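Local coordinates for hemolysin activator protein CdiB (Acinetobacter baumannii ACICU, PDB 6WIL) that probably secretes its partner CdiA-type toxin across the bacterial outer membrane as the Omp85-superfamily (TpsB) transporter of a two-partner, contact-dependent growth inhibition system, at residues 233-238 / 255-260; 268-273 / 287-292; 310-315 / 338-343. One frame throughout, in Å; residues are numbered along the deposited sequence.

Interaction 1: residues 233-238 / 255-260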
loop_
_atom_site.group_PDB
_atom_site.type_symbol
_atom_site.label_atom_id
_atom_site.label_comp_id
_atom_site.label_asym_id
_atom_site.label_seq_id
_atom_site.Cartn_x
_atom_site.Cartn_y
_atom_site.Cartn_z
ATOM N N THR A 233 -27.871 -10.342 5.315
ATOM C CA THR A 233 -27.517 -9.986 3.949
ATOM C C THR A 233 -26.756 -11.138 3.306
ATOM O O THR A 233 -25.935 -11.792 3.958
ATOM C CB THR A 233 -26.661 -8.714 3.909
ATOM O OG1 THR A 233 -27.230 -7.721 4.772
ATOM C CG2 THR A 233 -26.584 -8.161 2.493
ATOM N N TYR A 234 -27.021 -11.377 2.023
ATOM C CA TYR A 234 -26.424 -12.483 1.282
ATOM C C TYR A 234 -25.744 -11.929 0.037
ATOM O O TYR A 234 -26.402 -11.328 -0.819
ATOM C CB TYR A 234 -27.482 -13.529 0.916
ATOM C CG TYR A 234 -28.286 -14.009 2.109
ATOM C CD1 TYR A 234 -29.351 -13.259 2.600
ATOM C CD2 TYR A 234 -27.978 -15.204 2.750
ATOM C CE1 TYR A 234 -30.085 -13.682 3.692
ATOM C CE2 TYR A 234 -28.715 -15.638 3.843
ATOM C CZ TYR A 234 -29.765 -14.872 4.308
ATOM O OH TYR A 234 -30.501 -15.289 5.392
HETATM N N MSE A 235 -24.434 -12.132 -0.056
HETATM C CA MSE A 235 -23.635 -11.560 -1.134
HETATM C C MSE A 235 -23.005 -12.614 -2.031
HETATM O O MSE A 235 -22.644 -13.695 -1.577
HETATM C CB MSE A 235 -22.529 -10.675 -0.560
HETATM C CG MSE A 235 -22.837 -9.190 -0.562
HETATM SE SE MSE A 235 -21.418 -8.174 0.316
HETATM C CE MSE A 235 -19.888 -9.005 -0.560
ATOM N N GLY A 236 -22.872 -12.280 -3.309
ATOM C CA GLY A 236 -22.152 -13.113 -4.249
ATOM C C GLY A 236 -21.190 -12.291 -5.079
ATOM O O GLY A 236 -21.573 -11.266 -5.648
ATOM N N ASN A 237 -19.936 -12.724 -5.151
ATOM C CA ASN A 237 -18.903 -11.986 -5.861
ATOM C C ASN A 237 -18.235 -12.883 -6.889
ATOM O O ASN A 237 -17.915 -14.040 -6.605
ATOM C CB ASN A 237 -17.844 -11.435 -4.893
ATOM C CG ASN A 237 -17.996 -9.948 -4.645
ATOM O OD1 ASN A 237 -17.414 -9.128 -5.355
ATOM N ND2 ASN A 237 -18.779 -9.592 -3.633
ATOM N N ILE A 238 -18.028 -12.338 -8.083
ATOM C CA ILE A 238 -17.227 -12.971 -9.122
ATOM C C ILE A 238 -16.063 -12.034 -9.407
ATOM O O ILE A 238 -16.263 -10.932 -9.934
ATOM C CB ILE A 238 -18.036 -13.250 -10.395
ATOM C CG1 ILE A 238 -19.244 -14.133 -10.082
ATOM C CG2 ILE A 238 -17.150 -13.901 -11.452
ATOM C CD1 ILE A 238 -20.258 -14.211 -11.209
ATOM N N ASN A 255 -14.662 -7.188 -11.121
ATOM C CA ASN A 255 -15.477 -7.700 -10.028
ATOM C C ASN A 255 -16.943 -7.396 -10.297
ATOM O O ASN A 255 -17.289 -6.270 -10.665
ATOM C CB ASN A 255 -15.043 -7.095 -8.689
ATOM C CG ASN A 255 -15.509 -7.915 -7.504
ATOM O OD1 ASN A 255 -14.811 -8.825 -7.052
ATOM N ND2 ASN A 255 -16.699 -7.602 -6.996
ATOM N N VAL A 256 -17.796 -8.404 -10.122
ATOM C CA VAL A 256 -19.243 -8.248 -10.222
ATOM C C VAL A 256 -19.860 -8.769 -8.934
ATOM O O VAL A 256 -19.602 -9.908 -8.532
ATOM C CB VAL A 256 -19.829 -8.989 -11.439
ATOM C CG1 VAL A 256 -21.332 -8.769 -11.513
ATOM C CG2 VAL A 256 -19.161 -8.516 -12.716
ATOM N N SER A 257 -20.671 -7.938 -8.289
ATOM C CA SER A 257 -21.239 -8.254 -6.989
ATOM C C SER A 257 -22.760 -8.216 -7.059
ATOM O O SER A 257 -23.339 -7.357 -7.730
ATOM C CB SER A 257 -20.736 -7.272 -5.924
ATOM O OG SER A 257 -20.753 -7.859 -4.633
ATOM N N HIS A 258 -23.400 -9.161 -6.372
ATOM C CA HIS A 258 -24.847 -9.183 -6.192
ATOM C C HIS A 258 -25.137 -9.316 -4.707
ATOM O O HIS A 258 -24.529 -10.150 -4.028
ATOM C CB HIS A 258 -25.505 -10.339 -6.954
ATOM C CG HIS A 258 -25.332 -10.269 -8.439
ATOM N ND1 HIS A 258 -25.941 -9.307 -9.215
ATOM C CD2 HIS A 258 -24.635 -11.055 -9.293
ATOM C CE1 HIS A 258 -25.618 -9.497 -10.482
ATOM N NE2 HIS A 258 -24.826 -10.551 -10.557
ATOM N N SER A 259 -26.060 -8.502 -4.205
ATOM C CA SER A 259 -26.355 -8.479 -2.781
ATOM C C SER A 259 -27.860 -8.461 -2.564
ATOM O O SER A 259 -28.600 -7.839 -3.330
ATOM C CB SER A 259 -25.709 -7.263 -2.099
ATOM O OG SER A 259 -26.044 -7.207 -0.723
ATOM N N LEU A 260 -28.300 -9.150 -1.513
ATOM C CA LEU A 260 -29.702 -9.182 -1.099
ATOM C C LEU A 260 -29.732 -8.793 0.377
ATOM O O LEU A 260 -29.482 -9.629 1.249
ATOM C CB LEU A 260 -30.317 -10.561 -1.337
ATOM C CG LEU A 260 -31.837 -10.730 -1.243
ATOM C CD1 LEU A 260 -32.301 -10.912 0.197
ATOM C CD2 LEU A 260 -32.550 -9.551 -1.893
#
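Gly236 and His258 trade a pair of backbone hydrogen bonds, N of Gly236 to O of His258 at 2.8 Å and N of His258 back to O of Gly236 at 2.9 Å. Tyr234 with Leu260 and Ile238 with Val256 do the same, giving six rungs between antiparallel strands. Side-chain polarity gathers on the face bearing Asn237 and Ser257. The side chains of Asn237 and Asn255 cross at about a right angle, with their amide planes 44° apart. Asn255 ND2 is modelled 2.4 Å from Asn237 OD1, too short to be taken at face value, so the details of this amide pair are doubtful. On the other branch, Asn237 ND2 lies 2.8 Å from Ser257 OG. Packing is lighter. Ser259 OG, anti to its backbone N (chi1 177°), sits 3.4 Å from the Thr233 methyl CG2 and 3.8 Å from CG of selenomethionine Met235. On the opposite face Tyr234 CD1 and Leu260 CD1 approach loosely, at 4.5 Å. Thr233 OG1 is hydrogen-bonded to Asp261, next to the pairing. Strand 217-228 flanks the hairpin beside 233-238 and strand 266-279 beside 255-260, while Arg17 of helix 8-27 touches Met235, Asn237, Asn255 and Ser257.

Interaction 2: residues 268-273 / 287-292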
loop_
_atom_site.group_PDB
_atom_site.type_symbol
_atom_site.label_atom_id
_atom_site.label_comp_id
_atom_site.label_asym_id
_atom_site.label_seq_id
_atom_site.Cartn_x
_atom_site.Cartn_y
_atom_site.Cartn_z
ATOM N N ASN A 268 -28.963 -5.259 -4.736
ATOM C CA ASN A 268 -27.870 -4.446 -5.254
ATOM C C ASN A 268 -26.995 -5.258 -6.195
ATOM O O ASN A 268 -26.698 -6.427 -5.934
ATOM C CB ASN A 268 -27.002 -3.887 -4.120
ATOM C CG ASN A 268 -27.819 -3.419 -2.937
ATOM O OD1 ASN A 268 -28.387 -2.325 -2.949
ATOM N ND2 ASN A 268 -27.881 -4.246 -1.901
ATOM N N ARG A 269 -26.576 -4.621 -7.286
ATOM C CA ARG A 269 -25.610 -5.184 -8.215
ATOM C C ARG A 269 -24.495 -4.167 -8.428
ATOM O O ARG A 269 -24.729 -2.957 -8.389
ATOM C CB ARG A 269 -26.270 -5.565 -9.556
ATOM C CG ARG A 269 -27.494 -6.481 -9.423
ATOM C CD ARG A 269 -27.972 -6.992 -10.785
ATOM N NE ARG A 269 -28.547 -8.337 -10.709
ATOM C CZ ARG A 269 -29.829 -8.625 -10.913
ATOM N NH1 ARG A 269 -30.250 -9.880 -10.820
ATOM N NH2 ARG A 269 -30.689 -7.664 -11.224
ATOM N N SER A 270 -23.276 -4.664 -8.645
ATOM C CA SER A 270 -22.109 -3.791 -8.716
ATOM C C SER A 270 -21.076 -4.354 -9.682
ATOM O O SER A 270 -20.706 -5.527 -9.584
ATOM C CB SER A 270 -21.485 -3.607 -7.326
ATOM O OG SER A 270 -20.267 -2.889 -7.402
ATOM N N TYR A 271 -20.605 -3.507 -10.597
ATOM C CA TYR A 271 -19.558 -3.844 -11.555
ATOM C C TYR A 271 -18.349 -2.956 -11.293
ATOM O O TYR A 271 -18.493 -1.738 -11.150
ATOM C CB TYR A 271 -20.060 -3.663 -12.995
ATOM C CG TYR A 271 -19.033 -3.919 -14.082
ATOM C CD1 TYR A 271 -18.083 -2.957 -14.417
ATOM C CD2 TYR A 271 -19.031 -5.112 -14.794
ATOM C CE1 TYR A 271 -17.149 -3.185 -15.410
ATOM C CE2 TYR A 271 -18.101 -5.346 -15.796
ATOM C CZ TYR A 271 -17.165 -4.381 -16.098
ATOM O OH TYR A 271 -16.241 -4.610 -17.090
ATOM N N PHE A 272 -17.160 -3.561 -11.250
ATOM C CA PHE A 272 -15.924 -2.848 -10.938
ATOM C C PHE A 272 -14.801 -3.336 -11.840
ATOM O O PHE A 272 -14.584 -4.545 -11.971
ATOM C CB PHE A 272 -15.535 -3.044 -9.468
ATOM C CG PHE A 272 -14.227 -2.406 -9.090
ATOM C CD1 PHE A 272 -14.167 -1.064 -8.748
ATOM C CD2 PHE A 272 -13.058 -3.152 -9.060
ATOM C CE1 PHE A 272 -12.966 -0.477 -8.391
ATOM C CE2 PHE A 272 -11.854 -2.570 -8.705
ATOM C CZ PHE A 272 -11.808 -1.230 -8.368
ATOM N N ILE A 273 -14.081 -2.398 -12.447
ATOM C CA ILE A 273 -12.945 -2.706 -13.306
ATOM C C ILE A 273 -11.768 -1.839 -12.884
ATOM O O ILE A 273 -11.926 -0.638 -12.641
ATOM C CB ILE A 273 -13.281 -2.490 -14.797
ATOM C CG1 ILE A 273 -12.009 -2.510 -15.647
ATOM C CG2 ILE A 273 -14.039 -1.193 -14.991
ATOM C CD1 ILE A 273 -12.267 -2.389 -17.129
ATOM N N SER A 287 -9.844 3.184 -12.689
ATOM C CA SER A 287 -10.890 2.288 -12.232
ATOM C C SER A 287 -12.247 2.874 -12.589
ATOM O O SER A 287 -12.384 4.068 -12.871
ATOM C CB SER A 287 -10.797 2.031 -10.720
ATOM O OG SER A 287 -10.632 3.239 -10.002
ATOM N N TYR A 288 -13.253 2.007 -12.579
ATOM C CA TYR A 288 -14.618 2.399 -12.892
ATOM C C TYR A 288 -15.548 1.502 -12.096
ATOM O O TYR A 288 -15.337 0.287 -12.035
ATOM C CB TYR A 288 -14.889 2.285 -14.397
ATOM C CG TYR A 288 -16.347 2.380 -14.803
ATOM C CD1 TYR A 288 -16.948 3.609 -15.042
ATOM C CD2 TYR A 288 -17.114 1.234 -14.971
ATOM C CE1 TYR A 288 -18.278 3.692 -15.425
ATOM C CE2 TYR A 288 -18.438 1.306 -15.351
ATOM C CZ TYR A 288 -19.016 2.538 -15.576
ATOM O OH TYR A 288 -20.337 2.610 -15.955
ATOM N N ASN A 289 -16.560 2.102 -11.475
ATOM C CA ASN A 289 -17.537 1.361 -10.693
ATOM C C ASN A 289 -18.936 1.750 -11.143
ATOM O O ASN A 289 -19.240 2.938 -11.281
ATOM C CB ASN A 289 -17.369 1.625 -9.194
ATOM C CG ASN A 289 -18.409 0.905 -8.362
ATOM O OD1 ASN A 289 -19.209 1.531 -7.666
ATOM N ND2 ASN A 289 -18.417 -0.422 -8.445
ATOM N N ASP A 290 -19.778 0.747 -11.372
ATOM C CA ASP A 290 -21.183 0.938 -11.700
ATOM C C ASP A 290 -22.010 0.245 -10.629
ATOM O O ASP A 290 -21.818 -0.948 -10.368
ATOM C CB ASP A 290 -21.506 0.378 -13.091
ATOM C CG ASP A 290 -22.786 0.957 -13.678
ATOM O OD1 ASP A 290 -23.818 0.989 -12.972
ATOM O OD2 ASP A 290 -22.758 1.383 -14.852
ATOM N N TYR A 291 -22.912 0.992 -9.999
ATOM C CA TYR A 291 -23.697 0.483 -8.884
ATOM C C TYR A 291 -25.178 0.702 -9.156
ATOM O O TYR A 291 -25.587 1.802 -9.542
ATOM C CB TYR A 291 -23.289 1.165 -7.575
ATOM C CG TYR A 291 -24.113 0.741 -6.384
ATOM C CD1 TYR A 291 -23.965 -0.522 -5.829
ATOM C CD2 TYR A 291 -25.033 1.607 -5.811
ATOM C CE1 TYR A 291 -24.717 -0.914 -4.739
ATOM C CE2 TYR A 291 -25.787 1.224 -4.722
ATOM C CZ TYR A 291 -25.628 -0.036 -4.189
ATOM O OH TYR A 291 -26.381 -0.417 -3.103
ATOM N N GLN A 292 -25.976 -0.342 -8.954
ATOM C CA GLN A 292 -27.417 -0.280 -9.150
ATOM C C GLN A 292 -28.121 -0.928 -7.970
ATOM O O GLN A 292 -27.591 -1.847 -7.339
ATOM C CB GLN A 292 -27.843 -0.968 -10.452
ATOM C CG GLN A 292 -27.685 -0.094 -11.681
ATOM C CD GLN A 292 -27.082 -0.839 -12.855
ATOM O OE1 GLN A 292 -26.507 -1.916 -12.693
ATOM N NE2 GLN A 292 -27.200 -0.262 -14.046
#
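Tyr271 and Asp290 mark the middle of an antiparallel hairpin contact in the wall of the 16-stranded barrel, where strands 266-279 and 282-295 run side by side with one face turned to helix 8-27. Tyr271 N binds Asp290 O, and Asp290 N binds Tyr271 O, both at 2.8 Å; Arg269 with Gln292 and Ile273 with Tyr288 pair in the same way.

On the helix-facing side, Asn289 CG stands anti to its backbone N (chi1 178°), and ND2 reaches diagonally to Ser270 OG at 3.3 Å with an N-H...O angle of 154°. The hydroxyl oxygen lies in the plane of the amide. Further along, Tyr291 OH donates a weak hydrogen bond to Asn268 OD1 (2.8 Å); the ring and amide planes are nearly parallel, 15° apart, and CE1 of Tyr291 rests 3.8 Å from CB of Asn268. Phe272 presents its edge to CB of Asn289.

Carbon contacts on the other face gather round Tyr288. Ile273 CG2, placed between its backbone N and carbonyl carbon, meets Tyr288 CB at 3.6 Å and lies at the edge of that ring. Tyr271 CD1 comes to the same ring edge, 4.3 Å from CD2 of Tyr288.

Buried polar groups on the helix side are therefore shared rather than left to a single partner. Gln14 of helix 8-27 donates to both Ser270 OG and Asn289 OD1, which together with the Asn289 ND2 bond is consistent with the modelled orientation of the asparagine amide. Asn268 OD1 likewise has Ser266 as its stronger partner. The chemistry implies a largely polar inner face, with Phe272 among it, that ties wall to helix, backed by an outer face that mixes Tyr271, Ile273 and Tyr288 with the polar Arg269, Asp290 and Gln292.

Interaction 3: residues 310-315 / 338-343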
loop_
_atom_site.group_PDB
_atom_site.type_symbol
_atom_site.label_atom_id
_atom_site.label_comp_id
_atom_site.label_asym_id
_atom_site.label_seq_id
_atom_site.Cartn_x
_atom_site.Cartn_y
_atom_site.Cartn_z
ATOM N N GLY A 310 -32.105 3.171 -8.448
ATOM C CA GLY A 310 -31.216 4.177 -9.001
ATOM C C GLY A 310 -29.868 3.584 -9.345
ATOM O O GLY A 310 -29.532 2.465 -8.948
ATOM N N ASN A 311 -29.095 4.362 -10.094
ATOM C CA ASN A 311 -27.788 3.947 -10.573
ATOM C C ASN A 311 -26.733 4.964 -10.156
ATOM O O ASN A 311 -27.038 6.120 -9.851
ATOM C CB ASN A 311 -27.793 3.778 -12.098
ATOM C CG ASN A 311 -28.373 4.981 -12.813
ATOM O OD1 ASN A 311 -29.571 5.030 -13.090
ATOM N ND2 ASN A 311 -27.526 5.961 -13.112
ATOM N N SER A 312 -25.480 4.516 -10.146
ATOM C CA SER A 312 -24.363 5.370 -9.766
ATOM C C SER A 312 -23.114 4.898 -10.495
ATOM O O SER A 312 -22.840 3.696 -10.546
ATOM C CB SER A 312 -24.139 5.343 -8.250
ATOM O OG SER A 312 -23.509 6.529 -7.803
ATOM N N GLN A 313 -22.372 5.843 -11.068
ATOM C CA GLN A 313 -21.138 5.548 -11.780
ATOM C C GLN A 313 -20.010 6.379 -11.189
ATOM O O GLN A 313 -20.222 7.509 -10.743
ATOM C CB GLN A 313 -21.258 5.836 -13.290
ATOM C CG GLN A 313 -22.380 5.090 -13.998
ATOM C CD GLN A 313 -23.745 5.716 -13.765
ATOM O OE1 GLN A 313 -24.588 5.150 -13.072
ATOM N NE2 GLN A 313 -23.969 6.891 -14.346
ATOM N N GLN A 314 -18.804 5.814 -11.192
ATOM C CA GLN A 314 -17.632 6.510 -10.676
ATOM C C GLN A 314 -16.412 6.116 -11.493
ATOM O O GLN A 314 -16.139 4.927 -11.667
ATOM C CB GLN A 314 -17.406 6.191 -9.195
ATOM C CG GLN A 314 -16.363 7.067 -8.519
ATOM C CD GLN A 314 -16.401 6.942 -7.006
ATOM O OE1 GLN A 314 -17.248 6.236 -6.454
ATOM N NE2 GLN A 314 -15.484 7.625 -6.329
ATOM N N ALA A 315 -15.690 7.116 -11.991
ATOM C CA ALA A 315 -14.480 6.909 -12.774
ATOM C C ALA A 315 -13.308 7.585 -12.078
ATOM O O ALA A 315 -13.430 8.718 -11.601
ATOM C CB ALA A 315 -14.638 7.462 -14.195
ATOM N N TYR A 338 -11.283 12.065 -9.988
ATOM C CA TYR A 338 -12.505 11.279 -9.886
ATOM C C TYR A 338 -13.691 12.069 -10.416
ATOM O O TYR A 338 -13.730 13.299 -10.330
ATOM C CB TYR A 338 -12.781 10.832 -8.437
ATOM C CG TYR A 338 -13.187 11.942 -7.488
ATOM C CD1 TYR A 338 -14.516 12.332 -7.367
ATOM C CD2 TYR A 338 -12.243 12.582 -6.695
ATOM C CE1 TYR A 338 -14.892 13.339 -6.499
ATOM C CE2 TYR A 338 -12.609 13.590 -5.821
ATOM C CZ TYR A 338 -13.934 13.964 -5.729
ATOM O OH TYR A 338 -14.300 14.966 -4.861
ATOM N N HIS A 339 -14.666 11.337 -10.956
ATOM C CA HIS A 339 -15.951 11.887 -11.370
ATOM C C HIS A 339 -17.048 10.928 -10.933
ATOM O O HIS A 339 -16.945 9.721 -11.166
ATOM C CB HIS A 339 -16.014 12.102 -12.888
ATOM C CG HIS A 339 -17.381 12.457 -13.388
ATOM N ND1 HIS A 339 -18.298 11.508 -13.784
ATOM C CD2 HIS A 339 -17.989 13.657 -13.550
ATOM C CE1 HIS A 339 -19.411 12.106 -14.171
ATOM N NE2 HIS A 339 -19.249 13.410 -14.039
ATOM N N LYS A 340 -18.086 11.464 -10.297
ATOM C CA LYS A 340 -19.216 10.682 -9.814
ATOM C C LYS A 340 -20.510 11.208 -10.413
ATOM O O LYS A 340 -20.659 12.413 -10.641
ATOM C CB LYS A 340 -19.326 10.724 -8.288
ATOM C CG LYS A 340 -18.762 9.514 -7.576
ATOM C CD LYS A 340 -19.525 9.225 -6.285
ATOM C CE LYS A 340 -20.906 8.637 -6.570
ATOM N NZ LYS A 340 -21.652 8.313 -5.321
ATOM N N GLU A 341 -21.451 10.300 -10.647
ATOM C CA GLU A 341 -22.768 10.656 -11.145
ATOM C C GLU A 341 -23.785 9.697 -10.552
ATOM O O GLU A 341 -23.553 8.486 -10.508
ATOM C CB GLU A 341 -22.817 10.621 -12.673
ATOM C CG GLU A 341 -24.089 11.194 -13.258
ATOM C CD GLU A 341 -23.874 11.764 -14.647
ATOM O OE1 GLU A 341 -22.717 12.106 -14.976
ATOM O OE2 GLU A 341 -24.862 11.867 -15.406
ATOM N N SER A 342 -24.901 10.244 -10.082
ATOM C CA SER A 342 -25.896 9.459 -9.368
ATOM C C SER A 342 -27.282 10.009 -9.661
ATOM O O SER A 342 -27.479 11.226 -9.690
ATOM C CB SER A 342 -25.633 9.474 -7.859
ATOM O OG SER A 342 -26.718 8.909 -7.145
ATOM N N GLN A 343 -28.236 9.105 -9.872
ATOM C CA GLN A 343 -29.628 9.486 -10.061
ATOM C C GLN A 343 -30.525 8.455 -9.390
ATOM O O GLN A 343 -30.186 7.272 -9.313
ATOM C CB GLN A 343 -29.982 9.623 -11.545
ATOM C CG GLN A 343 -29.727 8.386 -12.371
ATOM C CD GLN A 343 -29.894 8.651 -13.851
ATOM O OE1 GLN A 343 -30.055 9.799 -14.270
ATOM N NE2 GLN A 343 -29.855 7.593 -14.654
#
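Asn311 and Gln343 join their amides across the two antiparallel strands. Gln343 NE2 donates to Asn311 OD1 at 3.0 Å, nearly straight at 167°, arriving on a lone pair in the plane of the asparagine carbonyl while OD1 also lies in the plane of the glutamine amide. The two amides are nonetheless turned 77° to each other. Both CG atoms sit between backbone N and carbonyl carbon, which starts the two side chains off in the same way. The remaining branch of Asn311 is used as well: ND2 gives a hydrogen bond to Gln313 OE1, 3.0 Å away on the same strand. Both ends of the Asn311 amide are engaged, which agrees with its modelled orientation.

Backbone hydrogen bonds link Asn311 with Gln343, Gln313 with Glu341 and Ala315 with His339, two to a pair. Glu341 O takes Gln313 N at 2.9 Å and, more weakly, Ser312 OG at 3.3 Å.

Van der Waals packing belongs to the face of Ser312, Gln314, Lys340 and Ser342. The flat end of Gln314 lies against the aliphatic part of Lys340, CD to CG at 3.5 Å, the two chains passing at a slant. Lys340 bends back at chi2 and chi3, and its CE comes within 3.6 Å of Ser312 OG. Ser342 CB approaches that same hydroxyl oxygen, also at 3.6 Å.

Gln11 of helix 8-27 touches Ser312 and Lys340, which places this face inside the barrel. The arrangement is a long antiparallel beta hairpin of a closed transmembrane beta barrel, as in TpsB transporters, whose N-terminal helix lies within the pore.

The three interactions are successive hairpins of one barrel wall, each built from its own two strands. Interaction 2 sits in the middle: its strand 266-279 is hydrogen-bonded to strand 251-261 of interaction 1 through Ser257 N and Ser270 O (2.7 Å), and its strand 282-295 to strand 308-326 of interaction 3 through Tyr291 N and Ser312 O (2.8 Å). Interactions 1 and 3 do not touch. All three meet helix 8-27. Interaction 2, partly buried, is the most buried of the three and has the most aromatic side chains; interactions 1 and 3 are surface contacts, each with an amide pair beside its backbone ladder, on the helix side in 1 (where its geometry is doubtful) and on the outer face in 3.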